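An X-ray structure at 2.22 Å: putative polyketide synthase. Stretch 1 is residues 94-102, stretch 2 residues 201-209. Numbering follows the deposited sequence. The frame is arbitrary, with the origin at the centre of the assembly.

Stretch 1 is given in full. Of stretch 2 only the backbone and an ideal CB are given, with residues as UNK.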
# COMPACT_ATOMS: atom_id res chain seq x y z
N ARG A 94 -14.55 -7.97 -17.53
CA ARG A 94 -13.97 -8.06 -18.85
C ARG A 94 -12.51 -8.51 -18.82
O ARG A 94 -12.00 -9.00 -19.82
CB ARG A 94 -14.08 -6.71 -19.55
CG ARG A 94 -15.50 -6.37 -19.96
CD ARG A 94 -15.76 -4.90 -19.79
NE ARG A 94 -14.63 -4.10 -20.25
CZ ARG A 94 -14.54 -2.79 -20.10
NH1 ARG A 94 -15.52 -2.13 -19.50
NH2 ARG A 94 -13.48 -2.15 -20.54
N ALA A 95 -11.85 -8.32 -17.68
CA ALA A 95 -10.46 -8.72 -17.55
C ALA A 95 -10.36 -10.20 -17.22
O ALA A 95 -9.35 -10.84 -17.51
CB ALA A 95 -9.78 -7.90 -16.45
N LEU A 96 -11.41 -10.74 -16.60
CA LEU A 96 -11.44 -12.16 -16.26
C LEU A 96 -11.82 -12.91 -17.53
O LEU A 96 -11.18 -13.90 -17.90
CB LEU A 96 -12.49 -12.42 -15.18
CG LEU A 96 -12.18 -11.85 -13.79
CD1 LEU A 96 -13.34 -12.08 -12.85
CD2 LEU A 96 -10.92 -12.51 -13.26
N ASP A 97 -12.85 -12.41 -18.20
CA ASP A 97 -13.33 -13.01 -19.43
C ASP A 97 -12.19 -13.17 -20.44
O ASP A 97 -12.07 -14.20 -21.09
CB ASP A 97 -14.45 -12.14 -20.02
CG ASP A 97 -15.67 -12.07 -19.12
OD1 ASP A 97 -15.70 -12.79 -18.10
OD2 ASP A 97 -16.60 -11.29 -19.42
N ASP A 98 -11.33 -12.15 -20.54
CA ASP A 98 -10.20 -12.21 -21.46
C ASP A 98 -9.14 -13.23 -21.05
O ASP A 98 -8.66 -14.00 -21.89
CB ASP A 98 -9.54 -10.83 -21.57
CG ASP A 98 -10.31 -9.89 -22.47
OD1 ASP A 98 -11.54 -9.77 -22.29
OD2 ASP A 98 -9.68 -9.26 -23.35
N ALA A 99 -8.77 -13.23 -19.78
CA ALA A 99 -7.77 -14.18 -19.30
C ALA A 99 -8.43 -15.55 -19.14
O ALA A 99 -7.76 -16.56 -18.94
CB ALA A 99 -7.19 -13.71 -17.98
N GLU A 100 -9.75 -15.56 -19.24
CA GLU A 100 -10.53 -16.78 -19.10
C GLU A 100 -10.36 -17.39 -17.71
O GLU A 100 -9.65 -18.38 -17.52
CB GLU A 100 -10.13 -17.78 -20.19
CG GLU A 100 -10.31 -17.21 -21.60
CD GLU A 100 -9.93 -18.19 -22.69
OE1 GLU A 100 -8.84 -18.79 -22.60
OE2 GLU A 100 -10.72 -18.34 -23.65
N LEU A 101 -11.02 -16.75 -16.74
CA LEU A 101 -11.03 -17.17 -15.35
C LEU A 101 -12.29 -16.62 -14.74
O LEU A 101 -12.94 -15.74 -15.31
CB LEU A 101 -9.86 -16.58 -14.56
CG LEU A 101 -8.41 -16.97 -14.79
CD1 LEU A 101 -8.30 -18.47 -14.79
CD2 LEU A 101 -7.91 -16.37 -16.08
N LEU A 102 -12.64 -17.15 -13.58
CA LEU A 102 -13.80 -16.69 -12.84
C LEU A 102 -13.21 -15.96 -11.64
O LEU A 102 -12.01 -16.07 -11.36
CB LEU A 102 -14.64 -17.88 -12.40
CG LEU A 102 -13.79 -19.08 -11.99
CD1 LEU A 102 -14.32 -19.71 -10.71
CD2 LEU A 102 -13.76 -20.09 -13.13
N UNK A 201 -8.22 0.50 -14.84
CA UNK A 201 -7.67 -0.63 -15.56
C UNK A 201 -7.61 -1.87 -14.68
O UNK A 201 -7.37 -1.77 -13.47
CB UNK A 201 -6.28 -0.29 -16.09
N UNK A 202 -7.84 -3.03 -15.29
CA UNK A 202 -7.82 -4.32 -14.61
C UNK A 202 -7.25 -5.35 -15.57
O UNK A 202 -7.73 -5.50 -16.69
CB UNK A 202 -9.22 -4.72 -14.13
N UNK A 203 -6.23 -6.07 -15.12
CA UNK A 203 -5.59 -7.07 -15.95
C UNK A 203 -5.23 -8.29 -15.13
O UNK A 203 -4.84 -8.18 -13.98
CB UNK A 203 -4.34 -6.49 -16.62
N UNK A 204 -5.38 -9.46 -15.74
CA UNK A 204 -5.06 -10.69 -15.04
C UNK A 204 -3.70 -11.18 -15.48
O UNK A 204 -3.27 -10.94 -16.61
CB UNK A 204 -6.13 -11.76 -15.29
N UNK A 205 -3.00 -11.84 -14.57
CA UNK A 205 -1.70 -12.39 -14.87
C UNK A 205 -1.71 -13.85 -14.45
O UNK A 205 -1.36 -14.19 -13.32
CB UNK A 205 -0.59 -11.61 -14.17
N UNK A 206 -2.13 -14.71 -15.37
CA UNK A 206 -2.19 -16.14 -15.10
C UNK A 206 -0.83 -16.75 -15.38
O UNK A 206 -0.26 -16.56 -16.45
CB UNK A 206 -3.27 -16.82 -15.94
N UNK A 207 -0.29 -17.45 -14.38
CA UNK A 207 1.00 -18.08 -14.54
C UNK A 207 0.81 -19.42 -15.22
O UNK A 207 1.72 -19.94 -15.86
CB UNK A 207 1.71 -18.24 -13.19
N UNK A 208 -0.40 -19.95 -15.09
CA UNK A 208 -0.77 -21.23 -15.68
C UNK A 208 -0.34 -21.31 -17.14
O UNK A 208 0.16 -22.34 -17.59
CB UNK A 208 -2.28 -21.45 -15.56
N UNK A 209 -0.53 -20.22 -17.86
CA UNK A 209 -0.17 -20.18 -19.26
C UNK A 209 -1.19 -19.37 -20.03
O UNK A 209 -2.15 -19.91 -20.57
CB UNK A 209 -0.06 -21.59 -19.83

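Stretch 2 runs as a strand through position 206 and lies against the helix of residues 94-99. The two axes approach to 7.3 Å and their directions differ by 30°. Alternate strand positions face the helix.

Position 201 has nothing of stretch 1 close to its ideal CB. Stretch 1 sets no requirement here. The residue is Ala 201.

Position 202 points its CA-to-CB bond toward the helix. Its ideal CB lies 4.0 Å from Ala 95 CB, so space in that direction is short. A small apolar side chain suits best, and glycine would also fit. The residue is Ala 202. Its CB packs 3.9 Å from Ala 95 CB, and Ala 95 CB also rests 3.2 Å from Ala 202 O. With a methyl on each side, helix and strand come close: the CA atoms of Ala 95 and position 203 are 5.4 Å apart.

Position 203 points away from stretch 1, which leaves the choice open. The residue is Ala 203.

Position 204 points toward the helix again. Its ideal CB is 3.5 Å from Ala 99 CB, which is tight, 4.0 Å from Ala 95 O and 5.0 Å from Leu 101 CD2. The surroundings are mostly apolar, so alanine, valine or another compact apolar residue is reasonable, and branching at CB agrees with the strand backbone. The residue is Val 204, with chi1 in t. It has the largest area covered by the other stretch. Its CB meets Ala 99 CB at 3.5 Å. CG2 lies 4.2 Å from Ala 95 CB and 4.1 Å from Leu 96 CD2, while CG1 lies 4.3 Å from Leu 101 CD2. CG2 is also only 3.0 Å from Ala 95 O.

Position 205 points away, and stretch 1 does not constrain it. The residue is Val 205.

Position 206 points toward stretch 1, but its ideal CB is 4.7 Å from Leu 101 CD2, its nearest neighbour there. A longer side chain has room. The helix ends nearby, offering the carbonyl of Ala 99 and the carboxylate of Glu 100. Lysine, arginine or a long polar residue would suit. The residue is Arg 206. NH1 gives a weak hydrogen bond to Ala 99 O at 2.8 Å and a long salt bridge to Glu 100 OE1 at 3.9 Å. Its NH2 also bonds the carbonyl O of position 209 at 2.5 Å, tying the side chain to its own stretch.

Position 207 is out of reach of stretch 1, so several residues are possible. The residue is Gly 207.

Position 208 points toward stretch 1 across a wide gap. A long donor could span it to the carbonyls at the helix end, those of Ala 99 and Glu 100. Arginine or lysine fits. The residue is Arg 208. NH2 makes weak hydrogen bonds to Glu 100 O and Ala 99 O, both at 3.2 Å.

Position 209 has phi 143° and psi 86°. A CB would be jammed against the preceding carbonyl O, so glycine is called for. The residue is Gly 209.

Stretch 2, residues 201-209: AAAVVRGRG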
# COMPACT_ATOMS: atom_id res chain seq x y z
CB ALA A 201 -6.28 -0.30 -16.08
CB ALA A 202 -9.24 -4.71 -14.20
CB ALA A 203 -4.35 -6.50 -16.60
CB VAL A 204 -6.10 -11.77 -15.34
CG1 VAL A 204 -5.86 -12.97 -14.44
CG2 VAL A 204 -7.50 -11.21 -15.15
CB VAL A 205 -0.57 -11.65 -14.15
CG1 VAL A 205 -0.39 -10.27 -14.75
CG2 VAL A 205 -0.89 -11.55 -12.67
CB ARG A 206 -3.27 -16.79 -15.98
CG ARG A 206 -2.99 -16.71 -17.47
CD ARG A 206 -4.23 -16.99 -18.31
NE ARG A 206 -4.05 -18.10 -19.24
CZ ARG A 206 -4.76 -18.27 -20.36
NH1 ARG A 206 -5.70 -17.39 -20.70
NH2 ARG A 206 -4.52 -19.31 -21.15
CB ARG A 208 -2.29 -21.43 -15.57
CG ARG A 208 -3.06 -21.23 -16.88
CD ARG A 208 -4.17 -20.21 -16.73
NE ARG A 208 -5.17 -20.33 -17.78
CZ ARG A 208 -6.21 -19.51 -17.92
NH1 ARG A 208 -6.38 -18.51 -17.07
NH2 ARG A 208 -7.09 -19.70 -18.90
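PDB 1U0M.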